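Local coordinates for protein Proline/betaine transporter, RALF (Rickettsia prowazekii str. Madrid E, PDB 4D7R) that probably acts as a guanine nucleotide exchange factor through its Sec7 domain, here fused to the capping domain of Legionella pneumophila RalF in an engineered chimera, at residues L87-G91 and V92-K96; M183-E186 and Q187-N191. All blocks are in the same frame, centred on the assembly; numbering follows the deposited sequence.

Contact 1 of 2, residues L87-G91 and V92-K96; sequences LGTDG and VDNQK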
loop_
_atom_site.group_PDB
_atom_site.type_symbol
_atom_site.label_atom_id
_atom_site.label_comp_id
_atom_site.label_asym_id
_atom_site.label_seq_id
_atom_site.Cartn_x
_atom_site.Cartn_y
_atom_site.Cartn_z
ATOM N N LEU A 87 -7.571 -3.117 4.805
ATOM C CA LEU A 87 -6.607 -3.877 5.618
ATOM C C LEU A 87 -5.219 -3.236 5.640
ATOM O O LEU A 87 -4.574 -3.235 6.686
ATOM C CB LEU A 87 -6.510 -5.337 5.140
ATOM C CG LEU A 87 -7.763 -6.248 5.382
ATOM C CD1 LEU A 87 -7.601 -7.573 4.651
ATOM C CD2 LEU A 87 -8.024 -6.455 6.878
ATOM N N GLY A 88 -4.786 -2.691 4.501
ATOM C CA GLY A 88 -3.460 -2.091 4.349
ATOM C C GLY A 88 -3.349 -0.631 4.749
ATOM O O GLY A 88 -2.240 -0.133 4.917
ATOM N N THR A 89 -4.488 0.062 4.956
ATOM C CA THR A 89 -4.503 1.485 5.318
ATOM C C THR A 89 -4.045 1.753 6.762
ATOM O O THR A 89 -4.392 0.996 7.674
ATOM C CB THR A 89 -5.894 2.103 4.979
ATOM O OG1 THR A 89 -6.032 2.190 3.546
ATOM C CG2 THR A 89 -6.111 3.480 5.604
ATOM N N ASP A 90 -3.284 2.856 6.973
ATOM C CA ASP A 90 -2.861 3.261 8.314
ATOM C C ASP A 90 -4.002 4.012 9.017
ATOM O O ASP A 90 -4.174 5.210 8.851
ATOM C CB ASP A 90 -1.598 4.137 8.252
ATOM C CG ASP A 90 -0.894 4.349 9.587
ATOM O OD1 ASP A 90 -1.069 3.500 10.505
ATOM O OD2 ASP A 90 -0.096 5.307 9.687
ATOM N N GLY A 91 -4.751 3.283 9.810
ATOM C CA GLY A 91 -5.874 3.802 10.572
ATOM C C GLY A 91 -5.989 3.016 11.850
ATOM O O GLY A 91 -5.527 1.872 11.926
ATOM N N VAL A 92 -6.579 3.633 12.878
ATOM C CA VAL A 92 -6.740 2.983 14.178
ATOM C C VAL A 92 -7.635 1.739 14.040
ATOM O O VAL A 92 -7.262 0.680 14.534
ATOM C CB VAL A 92 -7.274 3.997 15.228
ATOM C CG1 VAL A 92 -7.662 3.301 16.516
ATOM C CG2 VAL A 92 -6.240 5.095 15.500
ATOM N N ASP A 93 -8.787 1.876 13.344
ATOM C CA ASP A 93 -9.742 0.790 13.079
ATOM C C ASP A 93 -9.064 -0.268 12.186
ATOM O O ASP A 93 -9.047 -1.454 12.522
ATOM C CB ASP A 93 -10.978 1.333 12.346
ATOM C CG ASP A 93 -12.036 2.015 13.205
ATOM O OD1 ASP A 93 -11.895 2.002 14.451
ATOM O OD2 ASP A 93 -13.018 2.546 12.627
ATOM N N ASN A 94 -8.469 0.198 11.067
ATOM C CA ASN A 94 -7.796 -0.634 10.068
ATOM C C ASN A 94 -6.771 -1.571 10.681
ATOM O O ASN A 94 -6.782 -2.771 10.395
ATOM C CB ASN A 94 -7.155 0.254 9.015
ATOM C CG ASN A 94 -8.087 1.282 8.412
ATOM O OD1 ASN A 94 -8.482 2.259 9.064
ATOM N ND2 ASN A 94 -8.483 1.080 7.178
ATOM N N GLN A 95 -5.905 -1.032 11.558
ATOM C CA GLN A 95 -4.845 -1.785 12.223
ATOM C C GLN A 95 -5.439 -2.893 13.095
ATOM O O GLN A 95 -4.920 -4.013 13.106
ATOM C CB GLN A 95 -3.984 -0.826 13.048
ATOM C CG GLN A 95 -2.773 -1.450 13.720
ATOM C CD GLN A 95 -2.032 -0.429 14.560
ATOM O OE1 GLN A 95 -1.793 0.719 14.148
ATOM N NE2 GLN A 95 -1.646 -0.826 15.761
ATOM N N LYS A 96 -6.526 -2.578 13.844
ATOM C CA LYS A 96 -7.192 -3.591 14.674
ATOM C C LYS A 96 -7.871 -4.673 13.845
ATOM O O LYS A 96 -7.805 -5.853 14.206
ATOM C CB LYS A 96 -8.197 -2.952 15.647
ATOM C CG LYS A 96 -7.557 -2.154 16.770
ATOM C CD LYS A 96 -8.614 -1.316 17.510
ATOM C CE LYS A 96 -8.057 -0.684 18.756
ATOM N NZ LYS A 96 -7.091 0.395 18.432
HETATM O O HOH W 1 -0.983 1.044 11.409
#
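Asn94 lays its carboxamide against the bend formed by Thr89 and Gly91. Its CB rests 3.2 Å from Thr89 O, while the two branches of the amide face different residues. ND2 comes against the threonine side chain, which the amide crosses at a slant, 3.5 Å from Thr89 CB and 3.7 Å from Thr89 CG2; OD1 sits against the backbone of Gly91, 3.4 Å from Gly91 CA, an approach made possible by the glycine's lack of a side chain. With CG beside its own backbone N (chi1 -51°), the amide of Asn94 turns back toward the preceding loop. Gly91 is the N-cap, and its carbonyl receives the first-turn bond from Gln95 N (Gln95 N to Gly91 O 3.0 Å), the donor tilted 31° from the carbonyl plane. At the solvent side, one water donates to both Asp90 OD1 (2.6 Å) and Gln95 OE1 (2.9 Å), bridging the loop to the end of the extended Gln95 side chain.

Residues farther back hold this first shell. Asn94 ND2 donates to Tyr86 O and Thr89 OG1 bonds to Asp85 O, tying both to the last turn of helix 80-88. Arg134 of helix 129-146 binds Gly88 O. A short interhelical turn results, in which a side chain from the first turn of helix 92-103 hydrogen-bonds back to a carbonyl of helix 80-88, joining the two in the all-helical Sec7 domain.

Contact 2 of 2, residues M183-E186 and Q187-N191; sequences MTFE and QLKNN
A capping box opens helix 185-191 of the Sec7 domain, with Thr184 as N-cap and Gln187 as its reciprocal partner. Thr184 OG1 accepts from Gln187 N at 3.0 Å; in return Thr184 N donates to Gln187 OE1, also at 3.0 Å, from a position 26° off the amide plane. Thr184 can reach the helix N-H because its OG1 stands between its own N and carbonyl carbon (chi1 67°). Each side chain thus takes up a backbone N-H of the other residue; Gln187 N also makes a weak bond to Thr184 O. Leu188 N bonds to Thr184 O at 3.1 Å, starting the regular helical pattern.

Met183 and Leu188 flank the box as a hydrophobic staple, Met183 SD lying 4.3 Å from Leu188 CB. Met183 CG also meets Gln187 CB at 3.7 Å, and its CE ends against the amide of Asn191. Elsewhere on the helix, the aliphatic part of Lys189 crosses one face of Phe185 in a CH-pi contact, CG 4.2 Å from the ring centroid; NZ continues to a salt bridge with Asp203.

Phe185 and Leu188 pack on helix 203-215, while Met183, Leu188 and Asn191 touch helix 155-173, so the short helix bears on both.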
loop_
_atom_site.group_PDB
_atom_site.type_symbol
_atom_site.label_atom_id
_atom_site.label_comp_id
_atom_site.label_asym_id
_atom_site.label_seq_id
_atom_site.Cartn_x
_atom_site.Cartn_y
_atom_site.Cartn_z
ATOM N N MET A 183 19.589 -15.226 -8.309
ATOM C CA MET A 183 20.064 -15.543 -6.956
ATOM C C MET A 183 20.065 -17.065 -6.769
ATOM O O MET A 183 19.124 -17.729 -7.189
ATOM C CB MET A 183 19.170 -14.827 -5.918
ATOM C CG MET A 183 19.651 -14.961 -4.490
ATOM S SD MET A 183 18.431 -14.291 -3.322
ATOM C CE MET A 183 19.437 -13.057 -2.495
ATOM N N THR A 184 21.171 -17.622 -6.258
ATOM C CA THR A 184 21.301 -19.064 -6.053
ATOM C C THR A 184 20.748 -19.369 -4.671
ATOM O O THR A 184 20.608 -18.455 -3.861
ATOM C CB THR A 184 22.781 -19.487 -6.112
ATOM O OG1 THR A 184 23.451 -18.915 -4.984
ATOM C CG2 THR A 184 23.470 -19.117 -7.452
ATOM N N PHE A 185 20.485 -20.643 -4.372
ATOM C CA PHE A 185 20.020 -21.025 -3.039
ATOM C C PHE A 185 21.074 -20.627 -1.975
ATOM O O PHE A 185 20.715 -20.066 -0.941
ATOM C CB PHE A 185 19.650 -22.519 -2.986
ATOM C CG PHE A 185 19.422 -23.013 -1.585
ATOM C CD1 PHE A 185 18.378 -22.514 -0.818
ATOM C CD2 PHE A 185 20.290 -23.933 -1.005
ATOM C CE1 PHE A 185 18.218 -22.910 0.510
ATOM C CE2 PHE A 185 20.105 -24.358 0.312
ATOM C CZ PHE A 185 19.062 -23.848 1.058
ATOM N N GLU A 186 22.376 -20.814 -2.292
ATOM C CA GLU A 186 23.501 -20.429 -1.440
ATOM C C GLU A 186 23.467 -18.926 -1.110
ATOM O O GLU A 186 23.694 -18.542 0.041
ATOM C CB GLU A 186 24.839 -20.823 -2.108
ATOM C CG GLU A 186 25.060 -22.325 -2.277
ATOM C CD GLU A 186 24.226 -23.089 -3.297
ATOM O OE1 GLU A 186 23.742 -22.482 -4.283
ATOM O OE2 GLU A 186 24.044 -24.312 -3.093
ATOM N N GLN A 187 23.097 -18.086 -2.098
ATOM C CA GLN A 187 23.010 -16.645 -1.923
ATOM C C GLN A 187 21.808 -16.272 -1.033
ATOM O O GLN A 187 21.903 -15.348 -0.220
ATOM C CB GLN A 187 23.031 -15.934 -3.288
ATOM C CG GLN A 187 24.430 -15.989 -3.942
ATOM C CD GLN A 187 24.502 -15.725 -5.440
ATOM O OE1 GLN A 187 23.514 -15.806 -6.188
ATOM N NE2 GLN A 187 25.709 -15.447 -5.922
ATOM N N LEU A 188 20.709 -17.046 -1.125
ATOM C CA LEU A 188 19.557 -16.838 -0.247
ATOM C C LEU A 188 19.971 -17.178 1.180
ATOM O O LEU A 188 19.719 -16.382 2.077
ATOM C CB LEU A 188 18.337 -17.681 -0.660
ATOM C CG LEU A 188 17.081 -17.561 0.244
ATOM C CD1 LEU A 188 16.437 -16.180 0.165
ATOM C CD2 LEU A 188 16.073 -18.627 -0.098
ATOM N N LYS A 189 20.656 -18.320 1.376
ATOM C CA LYS A 189 21.146 -18.792 2.680
ATOM C C LYS A 189 21.997 -17.728 3.347
ATOM O O LYS A 189 21.786 -17.451 4.527
ATOM C CB LYS A 189 21.991 -20.049 2.505
ATOM C CG LYS A 189 21.287 -21.359 2.747
ATOM C CD LYS A 189 22.213 -22.508 2.375
ATOM C CE LYS A 189 23.285 -22.830 3.386
ATOM N NZ LYS A 189 23.918 -24.141 3.078
ATOM N N ASN A 190 22.948 -17.122 2.575
ATOM C CA ASN A 190 23.868 -16.071 3.017
ATOM C C ASN A 190 23.120 -14.825 3.485
ATOM O O ASN A 190 23.441 -14.286 4.541
ATOM C CB ASN A 190 24.880 -15.738 1.916
ATOM C CG ASN A 190 25.967 -14.778 2.351
ATOM O OD1 ASN A 190 26.885 -15.136 3.103
ATOM N ND2 ASN A 190 25.877 -13.531 1.898
ATOM N N ASN A 191 22.100 -14.389 2.729
ATOM C CA ASN A 191 21.275 -13.232 3.081
ATOM C C ASN A 191 20.540 -13.439 4.397
ATOM O O ASN A 191 20.344 -12.486 5.152
ATOM C CB ASN A 191 20.256 -12.942 1.973
ATOM C CG ASN A 191 20.793 -12.035 0.883
ATOM O OD1 ASN A 191 20.168 -11.043 0.509
ATOM N ND2 ASN A 191 21.956 -12.351 0.354
#

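Both contacts are surface features of the Rickettsia Sec7 part of the chimera, each with one buried residue among those that touch (Leu87, Leu188), and neither joins it to the capping domain. Their centres are 34 Å apart and they share no helix: residues 87-96 connect two helices, whereas residues 183-191 start a single one. Each includes a helix N-terminus, but the chemistry differs. In contact 1 the N-cap is a glycine without a side chain, and an amide three residues on reaches back to the preceding helix, with a water bridge outside. In contact 2 the cap is reciprocal between side chains and backbone, and apolar and CH-pi packing accompany it.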